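Side-chain contacts in cerato-platanin-like protein (Moniliophthora perniciosa, PDB 3SUM), which is of unknown function but belongs to the cerato-platanins, small fungal proteins that are probably secreted and may act at the interface with the host plant: residues W3-D8 with W64-K69; N96-N101 with G110-F115. All coordinates share one frame; numbering follows the deposited sequence.

Interaction 1: W3-D8 with W64-K69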
loop_
_atom_site.group_PDB
_atom_site.type_symbol
_atom_site.label_atom_id
_atom_site.label_comp_id
_atom_site.label_asym_id
_atom_site.label_seq_id
_atom_site.Cartn_x
_atom_site.Cartn_y
_atom_site.Cartn_z
ATOM N N TRP A 3 -9.323 -0.404 -11.254
ATOM C CA TRP A 3 -9.010 -0.294 -9.830
ATOM C C TRP A 3 -9.395 1.067 -9.341
ATOM O O TRP A 3 -9.225 2.051 -10.069
ATOM C CB TRP A 3 -7.501 -0.588 -9.536
ATOM C CG TRP A 3 -7.068 -2.112 -9.524
ATOM C CD1 TRP A 3 -6.518 -2.827 -10.549
ATOM C CD2 TRP A 3 -7.143 -2.998 -8.413
ATOM N NE1 TRP A 3 -6.223 -4.088 -10.143
ATOM C CE2 TRP A 3 -6.591 -4.220 -8.822
ATOM C CE3 TRP A 3 -7.526 -2.839 -7.065
ATOM C CZ2 TRP A 3 -6.458 -5.280 -7.971
ATOM C CZ3 TRP A 3 -7.445 -3.943 -6.222
ATOM C CH2 TRP A 3 -6.919 -5.143 -6.687
ATOM N N LEU A 4 -9.955 1.113 -8.131
ATOM C CA LEU A 4 -10.299 2.361 -7.401
ATOM C C LEU A 4 -9.320 2.485 -6.241
ATOM O O LEU A 4 -8.828 1.481 -5.703
ATOM C CB LEU A 4 -11.721 2.287 -6.762
ATOM C CG LEU A 4 -12.910 2.125 -7.707
ATOM C CD1 LEU A 4 -14.197 2.256 -6.864
ATOM C CD2 LEU A 4 -12.888 3.245 -8.727
ATOM N N ILE A 5 -9.057 3.723 -5.809
ATOM C CA ILE A 5 -8.353 3.849 -4.557
ATOM C C ILE A 5 -9.136 4.881 -3.702
ATOM O O ILE A 5 -9.677 5.872 -4.231
ATOM C CB ILE A 5 -6.919 4.296 -4.760
ATOM C CG1 ILE A 5 -6.169 4.254 -3.392
ATOM C CG2 ILE A 5 -6.846 5.671 -5.563
ATOM C CD1 ILE A 5 -4.745 3.958 -3.502
ATOM N N LYS A 6 -9.196 4.640 -2.423
ATOM C CA LYS A 6 -9.815 5.545 -1.471
ATOM C C LYS A 6 -8.746 5.679 -0.402
ATOM O O LYS A 6 -7.776 4.943 -0.385
ATOM C CB LYS A 6 -11.036 4.854 -0.823
ATOM C CG LYS A 6 -12.210 4.771 -1.861
ATOM C CD LYS A 6 -13.308 3.808 -1.261
ATOM C CE LYS A 6 -14.443 3.469 -2.246
ATOM N NZ LYS A 6 -15.214 4.758 -2.538
ATOM N N TRP A 7 -8.903 6.677 0.443
ATOM C CA TRP A 7 -7.932 6.881 1.455
ATOM C C TRP A 7 -8.555 6.712 2.831
ATOM O O TRP A 7 -9.754 6.906 3.041
ATOM C CB TRP A 7 -7.212 8.235 1.273
ATOM C CG TRP A 7 -8.091 9.474 1.332
ATOM C CD1 TRP A 7 -8.607 10.146 0.281
ATOM C CD2 TRP A 7 -8.501 10.166 2.500
ATOM N NE1 TRP A 7 -9.309 11.226 0.730
ATOM C CE2 TRP A 7 -9.293 11.233 2.096
ATOM C CE3 TRP A 7 -8.303 9.945 3.878
ATOM C CZ2 TRP A 7 -9.877 12.155 3.014
ATOM C CZ3 TRP A 7 -8.857 10.855 4.786
ATOM C CH2 TRP A 7 -9.650 11.936 4.358
ATOM N N ASP A 8 -7.677 6.427 3.770
ATOM C CA ASP A 8 -8.049 6.135 5.156
ATOM C C ASP A 8 -6.778 6.322 5.956
ATOM O O ASP A 8 -5.751 5.692 5.706
ATOM C CB ASP A 8 -8.527 4.661 5.289
ATOM C CG ASP A 8 -9.067 4.280 6.678
ATOM O OD1 ASP A 8 -8.748 4.876 7.684
ATOM O OD2 ASP A 8 -9.735 3.222 6.763
ATOM N N TRP A 64 2.588 -3.484 -4.964
ATOM C CA TRP A 64 1.829 -3.164 -6.171
ATOM C C TRP A 64 2.212 -1.792 -6.669
ATOM O O TRP A 64 2.395 -0.889 -5.893
ATOM C CB TRP A 64 0.321 -3.153 -5.897
ATOM C CG TRP A 64 -0.168 -4.546 -5.796
ATOM C CD1 TRP A 64 0.129 -5.407 -4.835
ATOM C CD2 TRP A 64 -1.025 -5.219 -6.721
ATOM N NE1 TRP A 64 -0.461 -6.606 -5.091
ATOM C CE2 TRP A 64 -1.162 -6.524 -6.262
ATOM C CE3 TRP A 64 -1.702 -4.820 -7.895
ATOM C CZ2 TRP A 64 -1.967 -7.498 -6.913
ATOM C CZ3 TRP A 64 -2.508 -5.805 -8.579
ATOM C CH2 TRP A 64 -2.640 -7.120 -8.063
ATOM N N LYS A 65 2.383 -1.681 -7.969
ATOM C CA LYS A 65 2.622 -0.380 -8.525
ATOM C C LYS A 65 1.292 0.201 -8.965
ATOM O O LYS A 65 0.556 -0.420 -9.748
ATOM C CB LYS A 65 3.521 -0.524 -9.762
ATOM C CG LYS A 65 3.875 0.916 -10.207
ATOM C CD LYS A 65 4.837 0.893 -11.391
ATOM C CE LYS A 65 4.121 1.090 -12.702
ATOM N NZ LYS A 65 5.140 1.429 -13.777
ATOM N N LEU A 66 0.964 1.411 -8.517
ATOM C CA LEU A 66 -0.317 2.003 -8.856
ATOM C C LEU A 66 -0.005 3.207 -9.749
ATOM O O LEU A 66 1.012 3.898 -9.518
ATOM C CB LEU A 66 -1.023 2.548 -7.601
ATOM C CG LEU A 66 -1.182 1.625 -6.391
ATOM C CD1 LEU A 66 -2.003 2.255 -5.278
ATOM C CD2 LEU A 66 -1.801 0.263 -6.921
ATOM N N ARG A 67 -0.842 3.453 -10.750
ATOM C CA ARG A 67 -0.676 4.695 -11.545
ATOM C C ARG A 67 -1.966 5.495 -11.520
ATOM O O ARG A 67 -3.078 4.935 -11.619
ATOM C CB ARG A 67 -0.369 4.396 -13.033
ATOM C CG ARG A 67 0.998 3.758 -13.324
ATOM C CD ARG A 67 1.159 3.631 -14.899
ATOM N NE ARG A 67 2.532 3.350 -15.354
ATOM C CZ ARG A 67 3.512 4.260 -15.491
ATOM N NH1 ARG A 67 3.318 5.536 -15.168
ATOM N NH2 ARG A 67 4.706 3.902 -15.968
ATOM N N TYR A 68 -1.822 6.799 -11.347
ATOM C CA TYR A 68 -2.904 7.734 -11.567
ATOM C C TYR A 68 -2.338 8.835 -12.440
ATOM O O TYR A 68 -1.330 9.480 -12.058
ATOM C CB TYR A 68 -3.347 8.330 -10.237
ATOM C CG TYR A 68 -4.468 9.305 -10.401
ATOM C CD1 TYR A 68 -5.806 8.849 -10.417
ATOM C CD2 TYR A 68 -4.205 10.687 -10.427
ATOM C CE1 TYR A 68 -6.855 9.742 -10.531
ATOM C CE2 TYR A 68 -5.237 11.599 -10.522
ATOM C CZ TYR A 68 -6.560 11.141 -10.537
ATOM O OH TYR A 68 -7.606 12.064 -10.657
ATOM N N LYS A 69 -2.979 9.053 -13.595
ATOM C CA LYS A 69 -2.507 10.030 -14.552
ATOM C C LYS A 69 -0.996 9.835 -14.721
ATOM O O LYS A 69 -0.577 8.731 -15.129
ATOM C CB LYS A 69 -3.006 11.420 -14.196
ATOM C CG LYS A 69 -4.562 11.502 -14.321
ATOM C CD LYS A 69 -5.019 12.903 -14.025
ATOM C CE LYS A 69 -6.597 12.967 -14.196
ATOM N NZ LYS A 69 -7.198 14.369 -14.073
#
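The six-membered rings of Trp3 and Trp64 meet obliquely, with centroids 5.6 Å apart and planes at 61°. Trp3 CZ2 comes 4.0 Å from Trp64 CZ3. Trp3 CZ2 is also 4.2 Å from Trp64 CH2. Phe87 of strand 86-89 stacks on Trp3, so that indole packs against two aromatic neighbours. The indole nitrogen of Trp64 points to another partner: NE1 bonds Ser62 OG. The Tyr68 ring lies beyond the contact with segment 3-8. It carries Lys69 CG over one face, 3.8 Å above its plane and toward the rim. Tyr68 OH hydrogen-bonds Glu105 OE1.

A second, aliphatic touch lies further along the two segments. Ile5 CD1 rests 3.7 Å from Leu66 CD1, and the two side chains cross at about a right angle. In Ile5, CG1 stands anti to the backbone N (chi1 -174°), which carries CD1 inward to Leu66. Val94 and Leu97 of helix 91-97 pack on Ile5 and Leu66 respectively, and Phe87 also touches Leu66. The contact is therefore apolar and buried. Strands 4-7 and 63-68 are not neighbours in the sheet. Their side chains meet across its concave interior, as in the hydrophobic core of a closed barrel, here the double-psi beta barrel of the cerato-platanin fold.

Interaction 2: N96-N101 with G110-F115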
loop_
_atom_site.group_PDB
_atom_site.type_symbol
_atom_site.label_atom_id
_atom_site.label_comp_id
_atom_site.label_asym_id
_atom_site.label_seq_id
_atom_site.Cartn_x
_atom_site.Cartn_y
_atom_site.Cartn_z
ATOM N N ASN A 96 -0.728 12.113 -2.590
ATOM C CA ASN A 96 0.337 12.318 -3.532
ATOM C C ASN A 96 0.114 11.571 -4.834
ATOM O O ASN A 96 0.396 12.118 -5.895
ATOM C CB ASN A 96 1.673 12.046 -2.897
ATOM C CG ASN A 96 1.903 12.969 -1.673
ATOM O OD1 ASN A 96 1.457 14.130 -1.681
ATOM N ND2 ASN A 96 2.510 12.452 -0.624
ATOM N N LEU A 97 -0.450 10.363 -4.781
ATOM C CA LEU A 97 -0.577 9.616 -6.043
ATOM C C LEU A 97 -1.594 10.306 -6.958
ATOM O O LEU A 97 -1.485 10.213 -8.193
ATOM C CB LEU A 97 -1.135 8.227 -5.736
ATOM C CG LEU A 97 -1.509 7.284 -6.865
ATOM C CD1 LEU A 97 -0.329 6.978 -7.882
ATOM C CD2 LEU A 97 -2.056 5.961 -6.176
ATOM N N THR A 98 -2.605 10.957 -6.370
ATOM C CA THR A 98 -3.816 11.323 -7.114
ATOM C C THR A 98 -3.946 12.811 -7.186
ATOM O O THR A 98 -5.013 13.345 -7.442
ATOM C CB THR A 98 -5.100 10.729 -6.538
ATOM O OG1 THR A 98 -5.317 11.276 -5.218
ATOM C CG2 THR A 98 -5.012 9.223 -6.470
ATOM N N THR A 99 -2.815 13.485 -7.021
ATOM C CA THR A 99 -2.725 14.916 -7.303
ATOM C C THR A 99 -2.196 15.083 -8.736
ATOM O O THR A 99 -1.239 14.415 -9.140
ATOM C CB THR A 99 -1.708 15.551 -6.339
ATOM O OG1 THR A 99 -2.266 15.513 -5.018
ATOM C CG2 THR A 99 -1.480 17.017 -6.739
ATOM N N PHE A 100 -2.827 15.953 -9.502
ATOM C CA PHE A 100 -2.460 16.189 -10.876
ATOM C C PHE A 100 -2.224 17.707 -11.044
ATOM O O PHE A 100 -3.136 18.506 -10.900
ATOM C CB PHE A 100 -3.557 15.725 -11.824
ATOM C CG PHE A 100 -3.205 15.985 -13.293
ATOM C CD1 PHE A 100 -2.136 15.291 -13.895
ATOM C CD2 PHE A 100 -3.878 16.966 -14.012
ATOM C CE1 PHE A 100 -1.786 15.535 -15.212
ATOM C CE2 PHE A 100 -3.552 17.194 -15.357
ATOM C CZ PHE A 100 -2.527 16.478 -15.957
ATOM N N ASN A 101 -0.965 18.050 -11.281
ATOM C CA ASN A 101 -0.541 19.427 -11.518
ATOM C C ASN A 101 -1.101 20.294 -10.415
ATOM O O ASN A 101 -1.753 21.259 -10.682
ATOM C CB ASN A 101 -1.005 19.881 -12.918
ATOM C CG ASN A 101 -0.280 19.167 -14.023
ATOM O OD1 ASN A 101 0.734 18.523 -13.795
ATOM N ND2 ASN A 101 -0.758 19.314 -15.251
ATOM N N GLY A 110 -12.106 11.868 -2.514
ATOM C CA GLY A 110 -11.950 10.799 -1.568
ATOM C C GLY A 110 -11.902 9.411 -2.253
ATOM O O GLY A 110 -11.535 8.398 -1.607
ATOM N N THR A 111 -12.284 9.351 -3.531
ATOM C CA THR A 111 -12.175 8.092 -4.262
ATOM C C THR A 111 -11.605 8.521 -5.595
ATOM O O THR A 111 -12.052 9.539 -6.157
ATOM C CB THR A 111 -13.579 7.475 -4.527
ATOM O OG1 THR A 111 -14.244 7.224 -3.286
ATOM C CG2 THR A 111 -13.470 6.134 -5.322
ATOM N N ALA A 112 -10.682 7.745 -6.126
ATOM C CA ALA A 112 -10.091 8.029 -7.463
ATOM C C ALA A 112 -10.004 6.700 -8.214
ATOM O O ALA A 112 -9.752 5.670 -7.621
ATOM C CB ALA A 112 -8.644 8.624 -7.274
ATOM N N GLN A 113 -10.164 6.745 -9.532
ATOM C CA GLN A 113 -9.966 5.554 -10.316
ATOM C C GLN A 113 -8.515 5.577 -10.757
ATOM O O GLN A 113 -8.012 6.655 -11.099
ATOM C CB GLN A 113 -10.904 5.603 -11.494
ATOM C CG GLN A 113 -12.246 6.028 -10.982
ATOM C CD GLN A 113 -13.321 5.481 -11.803
ATOM O OE1 GLN A 113 -13.250 4.306 -12.221
ATOM N NE2 GLN A 113 -14.342 6.330 -12.074
ATOM N N LEU A 114 -7.876 4.397 -10.700
ATOM C CA LEU A 114 -6.479 4.259 -11.097
ATOM C C LEU A 114 -6.365 4.003 -12.536
ATOM O O LEU A 114 -7.232 3.371 -13.093
ATOM C CB LEU A 114 -5.802 3.149 -10.345
ATOM C CG LEU A 114 -5.753 3.408 -8.852
ATOM C CD1 LEU A 114 -5.018 2.172 -8.203
ATOM C CD2 LEU A 114 -4.993 4.726 -8.512
ATOM N N PHE A 115 -5.275 4.478 -13.158
ATOM C CA PHE A 115 -4.972 4.040 -14.522
ATOM C C PHE A 115 -4.664 2.554 -14.564
ATOM O O PHE A 115 -5.142 1.841 -15.466
ATOM C CB PHE A 115 -3.753 4.788 -15.101
ATOM C CG PHE A 115 -3.428 4.319 -16.466
ATOM C CD1 PHE A 115 -2.446 3.378 -16.657
ATOM C CD2 PHE A 115 -4.222 4.709 -17.537
ATOM C CE1 PHE A 115 -2.158 2.870 -17.876
ATOM C CE2 PHE A 115 -3.924 4.220 -18.822
ATOM C CZ PHE A 115 -2.922 3.279 -18.978
#
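Leu97 and Leu114 approach each other at about a right angle and touch by single methyls, Leu97 CD2 to Leu114 CD2 at 4.0 Å. Leu97 sits in the last turn of helix 91-97. Its CG is anti to the backbone N (chi1 174°), which sends the branched end away from the helix and over to Leu114. Leu114 does not start out aimed at Leu97. The bond from CA to CB of Leu114 points neither to nor away from segment 96-101; only the end of the side chain comes near.

The other pair is Thr98 with Ala112. Thr98 turns its methyl to Ala112, with CG2 3.8 Å and CB 4.2 Å from Ala112 CB. The hydroxyl faces back to the helix: with chi1 64°, OG1 lies between the backbone N and the carbonyl carbon and bonds Val94 O. Thr98 thus splits its two branches, one polar, back to the last turn of the helix, and one apolar, toward Ala112. It is the first residue past the helix to leave helical geometry.

Ile5 of strand 4-7 touches Thr98, Ala112 and Leu114, and Tyr68 packs on Leu97, Thr98 and Ala112. Asn71 ND2 bonds the carbonyl oxygens of Leu97 and Thr99. The last residue of helix 91-97 and the one after it pack on Leu114 and on Ala112 of strand 111-113, a helix-on-sheet packing at the wall of the double-psi beta barrel.

In the fold
The two contacts lie side by side, their centres about 7 Å apart. Both segments of interaction 1 precede those of interaction 2 in the sequence. Both contacts reach the same mixed sheet, in which strands 4-7 and 111-113 are antiparallel neighbours. Ile5 N bonds Ala112 O at 2.7 Å, one of the hydrogen bonds between them. Phe115 N bonds Arg67 O, also at 2.7 Å, and ties segment 110-115 to segment 64-69. Segment 110-115 thus bridges both strands of interaction 1, and helix 91-97 packs beside them. Together the contacts join the N-terminal strand to later parts of one barrel.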